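Local structure of sesquisabinene B synthase 2 (6A2A) at residues A[58-63]-A[245-250]. The protein probably converts a prenyl diphosphate into sesquisabinene B, as a metal-dependent plant terpene synthase that uses magnesium or manganese. Residues are numbered along the deposited sequence; the frame is centred on the assembly and turned at random.
Sequences LKLADK and AKLDFN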
ATOM      1  N   LEU A  58       1.327 -15.295  24.037  1.00 40.16           N
ATOM      2  CA  LEU A  58       0.280 -15.850  23.119  1.00 43.21           C
ATOM      3  C   LEU A  58      -0.327 -17.151  23.655  1.00 46.46           C
ATOM      4  O   LEU A  58      -1.536 -17.372  23.559  1.00 45.20           O
ATOM      5  CB  LEU A  58       0.900 -16.117  21.744  1.00 44.81           C
ATOM      6  CG  LEU A  58       0.730 -15.033  20.679  1.00 52.35           C
ATOM      7  CD1 LEU A  58       0.488 -13.657  21.302  1.00 52.77           C
ATOM      8  CD2 LEU A  58       1.934 -15.010  19.744  1.00 51.43           C
ATOM      9  N   LYS A  59       0.523 -18.057  24.126  1.00 48.18           N
ATOM     10  CA  LYS A  59       0.062 -19.362  24.629  1.00 46.08           C
ATOM     11  C   LYS A  59      -0.672 -19.151  25.970  1.00 40.16           C
ATOM     12  O   LYS A  59      -1.717 -19.719  26.181  1.00 43.59           O
ATOM     13  CB  LYS A  59       1.270 -20.312  24.670  1.00 55.22           C
ATOM     14  CG  LYS A  59       1.082 -21.641  25.389  1.00 59.32           C
ATOM     15  CD  LYS A  59       0.683 -22.800  24.488  1.00 67.98           C
ATOM     16  CE  LYS A  59      -0.473 -23.608  25.046  1.00 68.92           C
ATOM     17  NZ  LYS A  59      -1.657 -22.753  25.321  1.00 65.66           N
ATOM     18  N   LEU A  60      -0.172 -18.276  26.832  1.00 37.92           N
ATOM     19  CA  LEU A  60      -0.856 -17.947  28.076  1.00 40.68           C
ATOM     20  C   LEU A  60      -2.239 -17.342  27.783  1.00 42.34           C
ATOM     21  O   LEU A  60      -3.225 -17.634  28.487  1.00 41.59           O
ATOM     22  CB  LEU A  60       0.030 -16.986  28.865  1.00 38.23           C
ATOM     23  CG  LEU A  60      -0.516 -16.488  30.200  1.00 43.51           C
ATOM     24  CD1 LEU A  60      -0.723 -17.626  31.201  1.00 46.02           C
ATOM     25  CD2 LEU A  60       0.423 -15.444  30.777  1.00 42.09           C
ATOM     26  N   ALA A  61      -2.342 -16.530  26.726  1.00 41.00           N
ATOM     27  CA  ALA A  61      -3.644 -15.929  26.372  1.00 41.29           C
ATOM     28  C   ALA A  61      -4.674 -17.003  25.996  1.00 38.71           C
ATOM     29  O   ALA A  61      -5.832 -16.934  26.407  1.00 36.83           O
ATOM     30  CB  ALA A  61      -3.450 -14.930  25.245  1.00 42.33           C
ATOM     31  N   ASP A  62      -4.279 -17.987  25.199  1.00 41.31           N
ATOM     32  CA  ASP A  62      -5.233 -19.066  24.839  1.00 41.92           C
ATOM     33  C   ASP A  62      -5.666 -19.844  26.097  1.00 40.27           C
ATOM     34  O   ASP A  62      -6.833 -20.224  26.225  1.00 39.10           O
ATOM     35  CB  ASP A  62      -4.633 -20.022  23.815  1.00 51.26           C
ATOM     36  CG  ASP A  62      -4.089 -19.291  22.582  1.00 57.36           C
ATOM     37  OD1 ASP A  62      -4.900 -18.813  21.769  1.00 55.53           O
ATOM     38  OD2 ASP A  62      -2.847 -19.183  22.441  1.00 70.07           O
ATOM     39  N   LYS A  63      -4.722 -20.025  27.017  1.00 42.72           N
ATOM     40  CA  LYS A  63      -4.970 -20.788  28.240  1.00 45.43           C
ATOM     41  C   LYS A  63      -5.919 -19.986  29.123  1.00 38.71           C
ATOM     42  O   LYS A  63      -6.914 -20.507  29.580  1.00 30.50           O
ATOM     43  CB  LYS A  63      -3.680 -21.110  28.999  1.00 48.38           C
ATOM     44  CG  LYS A  63      -3.876 -21.885  30.304  1.00 54.02           C
ATOM     45  CD  LYS A  63      -2.581 -22.323  30.969  1.00 58.56           C
ATOM     46  CE  LYS A  63      -2.473 -21.899  32.418  1.00 63.18           C
ATOM     47  NZ  LYS A  63      -1.278 -21.046  32.627  1.00 64.57           N
ATOM     48  N   ALA A 245      -7.616  -9.879  30.419  1.00 24.94           N
ATOM     49  CA  ALA A 245      -8.013  -8.560  29.875  1.00 25.48           C
ATOM     50  C   ALA A 245      -6.794  -7.747  29.436  1.00 29.18           C
ATOM     51  O   ALA A 245      -6.779  -7.165  28.325  1.00 23.95           O
ATOM     52  CB  ALA A 245      -8.836  -7.784  30.881  1.00 25.03           C
ATOM     53  N   LYS A 246      -5.740  -7.772  30.237  1.00 25.89           N
ATOM     54  CA  LYS A 246      -4.510  -7.069  29.901  1.00 28.07           C
ATOM     55  C   LYS A 246      -3.792  -7.745  28.734  1.00 29.13           C
ATOM     56  O   LYS A 246      -3.228  -7.078  27.850  1.00 28.46           O
ATOM     57  CB  LYS A 246      -3.586  -6.992  31.119  1.00 26.46           C
ATOM     58  CG  LYS A 246      -4.154  -6.191  32.284  1.00 30.63           C
ATOM     59  CD  LYS A 246      -3.178  -6.067  33.434  1.00 31.96           C
ATOM     60  CE  LYS A 246      -3.711  -5.192  34.537  1.00 30.86           C
ATOM     61  NZ  LYS A 246      -2.787  -5.189  35.694  1.00 35.66           N
ATOM     62  N   LEU A 247      -3.778  -9.080  28.711  1.00 29.58           N
ATOM     63  CA  LEU A 247      -3.070  -9.795  27.685  1.00 29.66           C
ATOM     64  C   LEU A 247      -3.752  -9.603  26.318  1.00 27.02           C
ATOM     65  O   LEU A 247      -3.085  -9.364  25.300  1.00 28.21           O
ATOM     66  CB  LEU A 247      -3.058 -11.275  28.106  1.00 34.60           C
ATOM     67  CG  LEU A 247      -1.937 -12.178  27.608  1.00 42.75           C
ATOM     68  CD1 LEU A 247      -0.566 -11.603  27.881  1.00 47.81           C
ATOM     69  CD2 LEU A 247      -2.050 -13.535  28.290  1.00 46.19           C
ATOM     70  N   ASP A 248      -5.048  -9.828  26.288  1.00 28.58           N
ATOM     71  CA  ASP A 248      -5.850  -9.665  25.078  1.00 26.40           C
ATOM     72  C   ASP A 248      -5.764  -8.216  24.611  1.00 26.86           C
ATOM     73  O   ASP A 248      -5.670  -7.992  23.402  1.00 26.06           O
ATOM     74  CB  ASP A 248      -7.265 -10.074  25.270  1.00 27.10           C
ATOM     75  CG  ASP A 248      -8.031 -10.187  23.953  1.00 30.51           C
ATOM     76  OD1 ASP A 248      -7.752 -11.130  23.176  1.00 28.65           O
ATOM     77  OD2 ASP A 248      -8.843  -9.260  23.684  1.00 27.36           O
ATOM     78  N   PHE A 249      -5.762  -7.268  25.541  1.00 24.96           N
ATOM     79  CA  PHE A 249      -5.607  -5.870  25.157  1.00 24.88           C
ATOM     80  C   PHE A 249      -4.323  -5.683  24.367  1.00 27.32           C
ATOM     81  O   PHE A 249      -4.341  -5.137  23.257  1.00 24.99           O
ATOM     82  CB  PHE A 249      -5.598  -4.929  26.352  1.00 26.26           C
ATOM     83  CG  PHE A 249      -5.796  -3.500  25.925  1.00 24.43           C
ATOM     84  CD1 PHE A 249      -4.725  -2.737  25.513  1.00 24.43           C
ATOM     85  CD2 PHE A 249      -7.067  -2.968  25.822  1.00 24.56           C
ATOM     86  CE1 PHE A 249      -4.922  -1.457  25.029  1.00 25.98           C
ATOM     87  CE2 PHE A 249      -7.251  -1.674  25.374  1.00 22.24           C
ATOM     88  CZ  PHE A 249      -6.189  -0.938  24.960  1.00 20.63           C
ATOM     89  N   ASN A 250      -3.202  -6.158  24.912  1.00 26.50           N
ATOM     90  CA  ASN A 250      -1.935  -6.001  24.234  1.00 27.00           C
ATOM     91  C   ASN A 250      -1.916  -6.737  22.883  1.00 27.30           C
ATOM     92  O   ASN A 250      -1.283  -6.226  21.925  1.00 28.50           O
ATOM     93  CB  ASN A 250      -0.765  -6.439  25.117  1.00 26.66           C
ATOM     94  CG  ASN A 250      -0.461  -5.495  26.253  1.00 30.84           C
ATOM     95  OD1 ASN A 250      -1.061  -4.416  26.398  1.00 30.13           O
ATOM     96  ND2 ASN A 250       0.469  -5.911  27.099  1.00 30.28           N
TER
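Leu247 reaches across from helix 239-270 and sets one methyl against Leu60 and Ala61 of helix 55-73. Its CB leaves the backbone pointing at the other helix. With CG roughly anti to the backbone N (chi1 -154°), the chain keeps extending in that direction. Leu247 CG comes next and lies 3.9 Å from Ala61 CB. The branch CD2 then makes the closest approach. Leu247 CD2 sits 3.6 Å from Ala61 CB. Leu247 CD2 also lies 3.4 Å from Ala61 N, so this methyl presses on the helix backbone itself. Leu60 meets the same methyl, with its CG 3.8 Å from Leu247 CD2. The Leu60 side chain runs nearly perpendicular to that of Leu247. The small side chain of Ala61 is consistent with the close approach of the two helices, with Ala61 CA and Leu247 CA 6.3 Å apart. Neighbouring parts of the chain extend this apolar patch. Ile251, one turn further along helix 239-270, touches Ala61, and Leu563 near the C-terminus touches Leu247. Asp248, beside Leu247, is hydrogen-bonded through its carboxylate to Tyr95 and Gln96. The contact packs a helix of the N-terminal domain of this largely helical terpene synthase against helix 239-270, away from the metal-binding residues Asp316, Asp320, Glu394 and Asn460. The side-chain contacts are apolar and the methyl also packs on backbone, consistent with van der Waals packing and burial of Leu247 and Ala61.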